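Local structure of putative lipoprotein (Bacteroides thetaiotaomicron, 4Q1Z) at residues 124-129 / 203-208; 146-151 / 275-280; 240-245 / 249-254. The protein is of unknown function but, as a putative two-domain lipoprotein of the DUF4876 family, is probably tethered by lipid to the bacterial cell envelope. All coordinates share one frame; numbering follows the deposited sequence.

Contact 1. Residues 124-129 / 203-208; sequences GVYFRD and ANHQLD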
loop_
_atom_site.group_PDB
_atom_site.type_symbol
_atom_site.label_atom_id
_atom_site.label_comp_id
_atom_site.label_asym_id
_atom_site.label_seq_id
_atom_site.Cartn_x
_atom_site.Cartn_y
_atom_site.Cartn_z
ATOM N N GLY A 124 -13.808 -0.491 30.622
ATOM C CA GLY A 124 -12.633 -1.203 30.132
ATOM C C GLY A 124 -12.073 -0.586 28.862
ATOM O O GLY A 124 -12.281 0.603 28.580
ATOM N N VAL A 125 -11.323 -1.400 28.107
ATOM C CA VAL A 125 -10.724 -1.023 26.831
ATOM C C VAL A 125 -11.137 -2.078 25.805
ATOM O O VAL A 125 -11.619 -3.149 26.188
ATOM C CB VAL A 125 -9.167 -0.828 26.911
ATOM C CG1 VAL A 125 -8.776 0.168 28.003
ATOM C CG2 VAL A 125 -8.397 -2.149 27.060
ATOM N N TYR A 126 -10.978 -1.767 24.524
ATOM C CA TYR A 126 -11.225 -2.669 23.402
ATOM C C TYR A 126 -10.049 -2.529 22.433
ATOM O O TYR A 126 -9.903 -1.471 21.827
ATOM C CB TYR A 126 -12.576 -2.378 22.704
ATOM C CG TYR A 126 -13.007 -3.465 21.734
ATOM C CD1 TYR A 126 -13.508 -4.681 22.195
ATOM C CD2 TYR A 126 -12.940 -3.271 20.355
ATOM C CE1 TYR A 126 -13.906 -5.686 21.312
ATOM C CE2 TYR A 126 -13.320 -4.276 19.460
ATOM C CZ TYR A 126 -13.825 -5.477 19.946
ATOM O OH TYR A 126 -14.252 -6.476 19.097
ATOM N N PHE A 127 -9.177 -3.549 22.340
ATOM C CA PHE A 127 -8.025 -3.485 21.444
ATOM C C PHE A 127 -8.207 -4.438 20.235
ATOM O O PHE A 127 -7.237 -4.676 19.501
ATOM C CB PHE A 127 -6.708 -3.820 22.219
ATOM C CG PHE A 127 -6.714 -5.144 22.953
ATOM C CD1 PHE A 127 -6.781 -6.350 22.254
ATOM C CD2 PHE A 127 -6.731 -5.184 24.341
ATOM C CE1 PHE A 127 -6.861 -7.564 22.932
ATOM C CE2 PHE A 127 -6.830 -6.402 25.017
ATOM C CZ PHE A 127 -6.884 -7.578 24.310
ATOM N N ARG A 128 -9.424 -5.018 20.047
ATOM C CA ARG A 128 -9.616 -6.024 18.973
ATOM C C ARG A 128 -10.184 -5.453 17.664
ATOM O O ARG A 128 -10.387 -6.214 16.716
ATOM C CB ARG A 128 -10.480 -7.189 19.439
ATOM C CG ARG A 128 -10.233 -7.586 20.870
ATOM C CD ARG A 128 -11.087 -8.738 21.326
ATOM N NE ARG A 128 -10.622 -9.207 22.632
ATOM C CZ ARG A 128 -9.634 -10.077 22.789
ATOM N NH1 ARG A 128 -9.069 -10.643 21.731
ATOM N NH2 ARG A 128 -9.227 -10.417 24.005
ATOM N N ASP A 129 -10.379 -4.123 17.585
ATOM C CA ASP A 129 -10.907 -3.481 16.376
ATOM C C ASP A 129 -9.784 -3.129 15.332
ATOM O O ASP A 129 -10.101 -2.603 14.265
ATOM C CB ASP A 129 -11.767 -2.244 16.732
ATOM C CG ASP A 129 -11.171 -1.264 17.729
ATOM O OD1 ASP A 129 -9.967 -1.415 18.080
ATOM O OD2 ASP A 129 -11.869 -0.291 18.090
ATOM N N ALA A 203 -14.833 -9.088 13.011
ATOM C CA ALA A 203 -16.202 -9.182 13.513
ATOM C C ALA A 203 -16.884 -7.815 13.657
ATOM O O ALA A 203 -16.228 -6.771 13.571
ATOM C CB ALA A 203 -16.214 -9.896 14.861
ATOM N N ASN A 204 -18.206 -7.827 13.916
ATOM C CA ASN A 204 -18.933 -6.594 14.175
ATOM C C ASN A 204 -18.615 -6.107 15.588
ATOM O O ASN A 204 -19.271 -6.491 16.557
ATOM C CB ASN A 204 -20.431 -6.740 13.972
ATOM C CG ASN A 204 -21.118 -5.403 14.055
ATOM O OD1 ASN A 204 -20.465 -4.348 14.197
ATOM N ND2 ASN A 204 -22.441 -5.416 13.959
ATOM N N HIS A 205 -17.601 -5.255 15.689
ATOM C CA HIS A 205 -17.115 -4.690 16.951
ATOM C C HIS A 205 -18.161 -3.824 17.644
ATOM O O HIS A 205 -18.045 -3.590 18.843
ATOM C CB HIS A 205 -15.855 -3.847 16.703
ATOM C CG HIS A 205 -14.776 -4.587 15.986
ATOM N ND1 HIS A 205 -14.261 -5.777 16.482
ATOM C CD2 HIS A 205 -14.130 -4.271 14.841
ATOM C CE1 HIS A 205 -13.339 -6.154 15.616
ATOM N NE2 HIS A 205 -13.220 -5.279 14.612
ATOM N N GLN A 206 -19.167 -3.348 16.900
ATOM C CA GLN A 206 -20.192 -2.463 17.436
ATOM C C GLN A 206 -21.305 -3.213 18.155
ATOM O O GLN A 206 -22.163 -2.564 18.748
ATOM C CB GLN A 206 -20.739 -1.559 16.341
ATOM C CG GLN A 206 -19.661 -0.572 15.890
ATOM C CD GLN A 206 -19.919 0.096 14.564
ATOM O OE1 GLN A 206 -20.762 -0.325 13.752
ATOM N NE2 GLN A 206 -19.169 1.155 14.307
ATOM N N LEU A 207 -21.256 -4.558 18.193
ATOM C CA LEU A 207 -22.221 -5.364 18.952
ATOM C C LEU A 207 -22.044 -5.089 20.431
ATOM O O LEU A 207 -20.915 -4.853 20.863
ATOM C CB LEU A 207 -22.024 -6.858 18.681
ATOM C CG LEU A 207 -22.263 -7.364 17.270
ATOM C CD1 LEU A 207 -21.904 -8.816 17.170
ATOM C CD2 LEU A 207 -23.686 -7.150 16.830
ATOM N N ASP A 208 -23.133 -5.138 21.217
ATOM C CA ASP A 208 -23.099 -4.865 22.660
ATOM C C ASP A 208 -22.075 -5.738 23.414
ATOM O O ASP A 208 -21.504 -5.266 24.400
ATOM C CB ASP A 208 -24.493 -5.002 23.281
ATOM C CG ASP A 208 -25.509 -3.947 22.837
ATOM O OD1 ASP A 208 -25.085 -2.877 22.324
ATOM O OD2 ASP A 208 -26.730 -4.184 23.015
HETATM O O HOH W 1 -11.893 -4.864 12.293
#
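His205 reaches from a type I beta turn, Asn204 to Leu207, into a second loop, where Tyr126, Arg128 and Asp129 surround its ring. The turn opens with an Asx turn, Asn204 OD1 accepting from Gln206 N. CG of His205 lies anti to the carbonyl carbon (chi1 -54°), which sends the imidazole across the gap. From CB outward, each atom has a neighbour. CB rests 3.8 Å from Tyr126 CE2, and CG is 3.7 Å from Tyr126 OH. ND1 shares a short hydrogen bond of 2.7 Å with Tyr126 OH, at the edges of both rings, whose planes stand 63° apart. CD2 meets Asp129 CB at 3.6 Å. CE1 comes within 3.2 Å of Arg128 O. One face carries a CH-pi contact: Asp129 CA sits 3.6 Å from the centroid of the His205 ring, 18° off its normal. Over the centre of the opposite face lies Ala203 O, so the imidazole is held flat between two pieces of backbone. Asp129 turns its carboxylate elsewhere, OD2 bonding to Tyr114 OH, Ser118 OG and Ser214 OG. A leucine in place of His205 would probably leave the buried Tyr126 hydroxyl without its nitrogen partner and the water near Asp129 O without the ring nitrogen that binds it. The join is a buried one, between the loops that follow strands 108-114 and 195-199 of the larger sheet. At the far tip of the ring, His205 NE2 is 2.7 Å from a water in the imidazole plane, and that water makes a weak bond to Asp129 O.

Contact 2. Residues 146-151 / 275-280; sequences GIYFAN and EAWDPV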
loop_
_atom_site.group_PDB
_atom_site.type_symbol
_atom_site.label_atom_id
_atom_site.label_comp_id
_atom_site.label_asym_id
_atom_site.label_seq_id
_atom_site.Cartn_x
_atom_site.Cartn_y
_atom_site.Cartn_z
ATOM N N GLY A 146 0.588 -15.157 -1.430
ATOM C CA GLY A 146 1.909 -15.333 -0.841
ATOM C C GLY A 146 2.703 -14.102 -0.460
ATOM O O GLY A 146 3.883 -14.239 -0.112
ATOM N N ILE A 147 2.088 -12.890 -0.558
ATOM C CA ILE A 147 2.720 -11.642 -0.137
ATOM C C ILE A 147 2.723 -11.696 1.390
ATOM O O ILE A 147 1.784 -12.237 1.990
ATOM C CB ILE A 147 2.020 -10.388 -0.728
ATOM C CG1 ILE A 147 2.434 -10.189 -2.203
ATOM C CG2 ILE A 147 2.336 -9.120 0.088
ATOM C CD1 ILE A 147 1.678 -9.167 -2.929
ATOM N N TYR A 148 3.812 -11.207 2.007
ATOM C CA TYR A 148 3.998 -11.233 3.447
ATOM C C TYR A 148 3.595 -9.946 4.109
ATOM O O TYR A 148 3.651 -8.885 3.497
ATOM C CB TYR A 148 5.463 -11.500 3.760
ATOM C CG TYR A 148 5.935 -12.870 3.355
ATOM C CD1 TYR A 148 6.444 -13.104 2.082
ATOM C CD2 TYR A 148 5.871 -13.942 4.242
ATOM C CE1 TYR A 148 6.866 -14.370 1.697
ATOM C CE2 TYR A 148 6.279 -15.216 3.865
ATOM C CZ TYR A 148 6.785 -15.426 2.592
ATOM O OH TYR A 148 7.189 -16.685 2.205
ATOM N N PHE A 149 3.228 -10.054 5.390
ATOM C CA PHE A 149 2.873 -8.993 6.319
ATOM C C PHE A 149 3.650 -9.215 7.579
ATOM O O PHE A 149 3.584 -10.312 8.130
ATOM C CB PHE A 149 1.352 -8.997 6.626
ATOM C CG PHE A 149 0.917 -7.912 7.582
ATOM C CD1 PHE A 149 1.208 -8.000 8.949
ATOM C CD2 PHE A 149 0.196 -6.811 7.127
ATOM C CE1 PHE A 149 0.873 -6.965 9.826
ATOM C CE2 PHE A 149 -0.196 -5.798 8.016
ATOM C CZ PHE A 149 0.153 -5.880 9.359
ATOM N N ALA A 150 4.319 -8.167 8.083
ATOM C CA ALA A 150 5.049 -8.224 9.338
ATOM C C ALA A 150 4.968 -6.905 10.129
ATOM O O ALA A 150 4.797 -5.821 9.554
ATOM C CB ALA A 150 6.520 -8.571 9.075
ATOM N N ASN A 151 5.106 -7.025 11.461
ATOM C CA ASN A 151 5.294 -5.906 12.380
ATOM C C ASN A 151 6.754 -6.006 12.823
ATOM O O ASN A 151 7.295 -7.111 12.924
ATOM C CB ASN A 151 4.291 -5.877 13.552
ATOM C CG ASN A 151 4.496 -6.926 14.609
ATOM O OD1 ASN A 151 4.220 -8.093 14.396
ATOM N ND2 ASN A 151 4.968 -6.528 15.779
ATOM N N GLU A 275 13.732 -16.866 -5.795
ATOM C CA GLU A 275 14.465 -16.537 -4.573
ATOM C C GLU A 275 13.841 -17.244 -3.391
ATOM O O GLU A 275 12.625 -17.396 -3.345
ATOM C CB GLU A 275 14.511 -15.025 -4.319
ATOM C CG GLU A 275 15.643 -14.328 -5.056
ATOM C CD GLU A 275 16.070 -12.989 -4.480
ATOM O OE1 GLU A 275 16.691 -12.972 -3.390
ATOM O OE2 GLU A 275 15.844 -11.962 -5.159
ATOM N N ALA A 276 14.680 -17.715 -2.460
ATOM C CA ALA A 276 14.254 -18.403 -1.253
ATOM C C ALA A 276 14.438 -17.512 -0.029
ATOM O O ALA A 276 15.398 -16.743 0.043
ATOM C CB ALA A 276 15.037 -19.686 -1.086
ATOM N N TRP A 277 13.494 -17.596 0.915
ATOM C CA TRP A 277 13.508 -16.846 2.167
ATOM C C TRP A 277 12.768 -17.639 3.260
ATOM O O TRP A 277 11.525 -17.715 3.260
ATOM C CB TRP A 277 12.906 -15.438 1.991
ATOM C CG TRP A 277 12.983 -14.598 3.237
ATOM C CD1 TRP A 277 14.087 -13.978 3.740
ATOM C CD2 TRP A 277 11.910 -14.316 4.159
ATOM N NE1 TRP A 277 13.777 -13.332 4.921
ATOM C CE2 TRP A 277 12.443 -13.506 5.190
ATOM C CE3 TRP A 277 10.539 -14.656 4.203
ATOM C CZ2 TRP A 277 11.661 -13.023 6.243
ATOM C CZ3 TRP A 277 9.765 -14.177 5.249
ATOM C CH2 TRP A 277 10.319 -13.354 6.241
ATOM N N ASP A 278 13.534 -18.198 4.212
ATOM C CA ASP A 278 12.950 -18.976 5.306
ATOM C C ASP A 278 13.519 -18.508 6.673
ATOM O O ASP A 278 14.540 -19.034 7.130
ATOM C CB ASP A 278 13.177 -20.479 5.064
ATOM C CG ASP A 278 12.425 -21.430 5.963
ATOM O OD1 ASP A 278 11.950 -20.997 7.039
ATOM O OD2 ASP A 278 12.357 -22.613 5.626
ATOM N N PRO A 279 12.850 -17.548 7.357
ATOM C CA PRO A 279 13.365 -17.078 8.667
ATOM C C PRO A 279 13.303 -18.131 9.792
ATOM O O PRO A 279 13.949 -17.969 10.834
ATOM C CB PRO A 279 12.463 -15.877 8.984
ATOM C CG PRO A 279 11.170 -16.190 8.278
ATOM C CD PRO A 279 11.623 -16.817 6.972
ATOM N N VAL A 280 12.550 -19.217 9.573
ATOM C CA VAL A 280 12.370 -20.290 10.549
ATOM C C VAL A 280 13.520 -21.303 10.454
ATOM O O VAL A 280 14.128 -21.618 11.471
ATOM C CB VAL A 280 10.985 -20.949 10.350
ATOM C CG1 VAL A 280 10.805 -22.183 11.235
ATOM C CG2 VAL A 280 9.868 -19.925 10.592
#
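Trp277 drives the edge of its six-membered ring against the face of Tyr148, a T-shaped (edge-to-face) pair. The centroids of the Tyr148 ring and the Trp277 six-membered ring are 5.3 Å apart, and the planes meet at 78°. Trp277 CZ3 is the leading atom: it stands over the tyrosine face toward the rim, 3.9 Å from Tyr148 CE2 and 4.0 Å from Tyr148 CD2. Behind it Trp277 CE3 approaches Tyr148 CZ at 4.2 Å. The two side chains run past each other in opposite directions, Tyr148 rising from strand 148-152 and Trp277 reaching back from the loop that follows strand 265-269. Trp277 extends with CG anti to its own N (chi1 -176°), which carries the indole across to the sheet although Tyr148 CA and Trp277 CA stay 11.1 Å apart. Pro279 folds back on the same loop and lays CD over one face of the indole, 3.5 Å above its plane. Phe269, on the strand hydrogen-bonded to Tyr148, completes an aromatic cluster: its ring lies nearly parallel to that of Tyr148 and meets Trp277 edge-to-face. Val178 of strand 177-180 and Ile302 of strand 299-303 pack against the indole as well. The contact thus fastens a long loop over the sheet of which strand 148-152 is an inner member. The one polar atom of the indole, Trp277 NE1, is hydrogen-bonded to Lys301 O, on strand 299-303. Between the two segments the join is apolar and rests on two rings alone, with CH groups of the tryptophan edge facing the pi cloud of the tyrosine. The chemistry therefore implies dispersion and a weak electrostatic attraction, while the bond from NE1 fixes how the indole is turned.

Contact 3. Residues 240-245 / 249-254; sequences MQHVFY and AEMGSI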
loop_
_atom_site.group_PDB
_atom_site.type_symbol
_atom_site.label_atom_id
_atom_site.label_comp_id
_atom_site.label_asym_id
_atom_site.label_seq_id
_atom_site.Cartn_x
_atom_site.Cartn_y
_atom_site.Cartn_z
HETATM N N MSE A 240 -5.138 -15.458 7.359
HETATM C CA MSE A 240 -3.752 -15.214 6.998
HETATM C C MSE A 240 -2.932 -16.449 7.432
HETATM O O MSE A 240 -3.280 -17.093 8.445
HETATM C CB MSE A 240 -3.235 -13.928 7.708
HETATM C CG MSE A 240 -3.878 -12.637 7.203
HETATM SE SE MSE A 240 -3.542 -12.263 5.324
HETATM C CE MSE A 240 -1.669 -11.785 5.505
ATOM N N GLN A 241 -1.886 -16.796 6.673
ATOM C CA GLN A 241 -1.027 -17.930 7.041
ATOM C C GLN A 241 0.081 -17.459 8.002
ATOM O O GLN A 241 0.800 -16.497 7.688
ATOM C CB GLN A 241 -0.394 -18.557 5.802
ATOM C CG GLN A 241 -1.154 -19.705 5.165
ATOM C CD GLN A 241 -0.310 -20.274 4.043
ATOM O OE1 GLN A 241 -0.495 -19.951 2.866
ATOM N NE2 GLN A 241 0.702 -21.068 4.390
ATOM N N HIS A 242 0.205 -18.105 9.178
ATOM C CA HIS A 242 1.262 -17.738 10.122
ATOM C C HIS A 242 2.601 -18.248 9.594
ATOM O O HIS A 242 2.679 -19.398 9.122
ATOM C CB HIS A 242 0.981 -18.279 11.525
ATOM C CG HIS A 242 1.908 -17.722 12.566
ATOM N ND1 HIS A 242 3.001 -18.444 13.021
ATOM C CD2 HIS A 242 1.914 -16.505 13.151
ATOM C CE1 HIS A 242 3.600 -17.661 13.900
ATOM N NE2 HIS A 242 2.972 -16.496 14.024
ATOM N N VAL A 243 3.637 -17.377 9.630
ATOM C CA VAL A 243 4.957 -17.684 9.097
ATOM C C VAL A 243 6.018 -17.783 10.196
ATOM O O VAL A 243 6.742 -18.778 10.223
ATOM C CB VAL A 243 5.393 -16.687 7.983
ATOM C CG1 VAL A 243 6.831 -16.937 7.540
ATOM C CG2 VAL A 243 4.454 -16.763 6.782
ATOM N N PHE A 244 6.174 -16.747 11.030
ATOM C CA PHE A 244 7.251 -16.714 12.002
ATOM C C PHE A 244 6.899 -15.945 13.243
ATOM O O PHE A 244 6.315 -14.876 13.171
ATOM C CB PHE A 244 8.504 -16.061 11.352
ATOM C CG PHE A 244 9.684 -15.754 12.263
ATOM C CD1 PHE A 244 9.678 -14.629 13.089
ATOM C CD2 PHE A 244 10.831 -16.537 12.230
ATOM C CE1 PHE A 244 10.771 -14.344 13.909
ATOM C CE2 PHE A 244 11.942 -16.216 13.011
ATOM C CZ PHE A 244 11.893 -15.147 13.866
ATOM N N TYR A 245 7.325 -16.479 14.381
ATOM C CA TYR A 245 7.231 -15.884 15.707
ATOM C C TYR A 245 8.252 -16.577 16.546
ATOM O O TYR A 245 8.267 -17.802 16.575
ATOM C CB TYR A 245 5.824 -15.950 16.323
ATOM C CG TYR A 245 5.719 -15.189 17.627
ATOM C CD1 TYR A 245 5.890 -13.807 17.667
ATOM C CD2 TYR A 245 5.471 -15.854 18.830
ATOM C CE1 TYR A 245 5.819 -13.099 18.869
ATOM C CE2 TYR A 245 5.401 -15.155 20.042
ATOM C CZ TYR A 245 5.559 -13.772 20.051
ATOM O OH TYR A 245 5.467 -13.055 21.227
ATOM N N ALA A 249 7.681 -21.518 13.299
ATOM C CA ALA A 249 6.576 -21.466 12.333
ATOM C C ALA A 249 5.206 -21.441 13.035
ATOM O O ALA A 249 4.242 -20.910 12.490
ATOM C CB ALA A 249 6.654 -22.666 11.408
ATOM N N GLU A 250 5.132 -22.029 14.239
ATOM C CA GLU A 250 3.929 -22.114 15.080
ATOM C C GLU A 250 3.536 -20.755 15.612
ATOM O O GLU A 250 4.408 -19.908 15.869
ATOM C CB GLU A 250 4.134 -23.075 16.277
ATOM C CG GLU A 250 4.434 -24.513 15.898
ATOM C CD GLU A 250 5.854 -24.766 15.432
ATOM O OE1 GLU A 250 6.790 -24.192 16.037
ATOM O OE2 GLU A 250 6.026 -25.499 14.429
HETATM N N MSE A 251 2.220 -20.577 15.830
HETATM C CA MSE A 251 1.604 -19.359 16.354
HETATM C C MSE A 251 1.997 -19.101 17.804
HETATM O O MSE A 251 2.184 -17.942 18.195
HETATM C CB MSE A 251 0.091 -19.439 16.246
HETATM C CG MSE A 251 -0.396 -19.444 14.824
HETATM SE SE MSE A 251 -2.324 -19.350 14.778
HETATM C CE MSE A 251 -2.500 -18.983 12.948
ATOM N N GLY A 252 2.100 -20.169 18.590
ATOM C CA GLY A 252 2.470 -20.055 19.995
ATOM C C GLY A 252 1.322 -19.736 20.924
ATOM O O GLY A 252 0.146 -19.889 20.575
ATOM N N SER A 253 1.677 -19.260 22.112
ATOM C CA SER A 253 0.770 -19.025 23.230
ATOM C C SER A 253 -0.076 -17.743 23.134
ATOM O O SER A 253 -1.177 -17.730 23.696
ATOM C CB SER A 253 1.554 -19.022 24.539
ATOM O OG SER A 253 2.544 -18.004 24.542
ATOM N N ILE A 254 0.423 -16.678 22.471
ATOM C CA ILE A 254 -0.296 -15.397 22.364
ATOM C C ILE A 254 -1.698 -15.640 21.735
ATOM O O ILE A 254 -1.800 -16.347 20.726
ATOM C CB ILE A 254 0.544 -14.329 21.609
ATOM C CG1 ILE A 254 2.010 -14.239 22.149
ATOM C CG2 ILE A 254 -0.130 -12.941 21.577
ATOM C CD1 ILE A 254 2.277 -13.577 23.518
HETATM O O HOH W 2 6.312 -19.380 17.661
#
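A strand histidine bonding to the chain that has just left the strand is the striking feature here: His242 ND1 donates to Ala249 O at 2.8 Å. The N-H points almost straight at the oxygen (163°) and the oxygen lies in the imidazole plane, yet the donor stands 48° out of the carbonyl plane. With CG anti to the backbone N (chi1 -170°), the His242 ring enters the curve of the returning loop. Selenomethionine Met251 closes over it, its CA in a CH-pi contact 3.8 Å from the centroid of the His242 ring and its CG 3.7 Å from His242 CG. Phe244 N lies over the opposite face. Arg177 NH1 is bonded to His242 NE2, which suggests a neutral ring with its proton on ND1. The same NH1 also reaches Met251 O, so one guanidinium nitrogen serves both segments. Further along, a water spans the backbones, donating at 2.7 Å to Tyr245 O and at 2.7 Å to Glu250 O. Val243 O receives a CA-H...O contact from Ala249 CA at 3.4 Å. At the outer end the Tyr245 ring crosses Ile254 at about a right angle, Tyr245 OH 3.8 Å from Ile254 CG1, and Arg177 makes a cation-pi contact with the same ring. Val243 and Phe244 both face Val178, a classic beta bulge in strand 238-245. This strand runs between 177-180 and 223-224, and the returning loop lies at the surface, Met251 packing on Trp179 of strand 177-180 and on Met227.

How the contacts relate
Contact 1 opens first, at 124-129, in the loop between strands 108-114 and 131-136. Contact 2 opens next at 146-151, and only then does 203-208 close contact 1, so the two cross along the chain. Contact 3 follows as a tight local return, 240-245 to 249-254, nested inside the long excursion that 275-280 closes on strand 148-152. Contacts 2 and 3 touch, Val280 CG2 lying 3.3 Å from Val243 O, and both reach the same large sheet. Contact 1, its centre about 30 Å from that of contact 2 and 23 Å from that of contact 3, joins loops leaving other strands of this sheet.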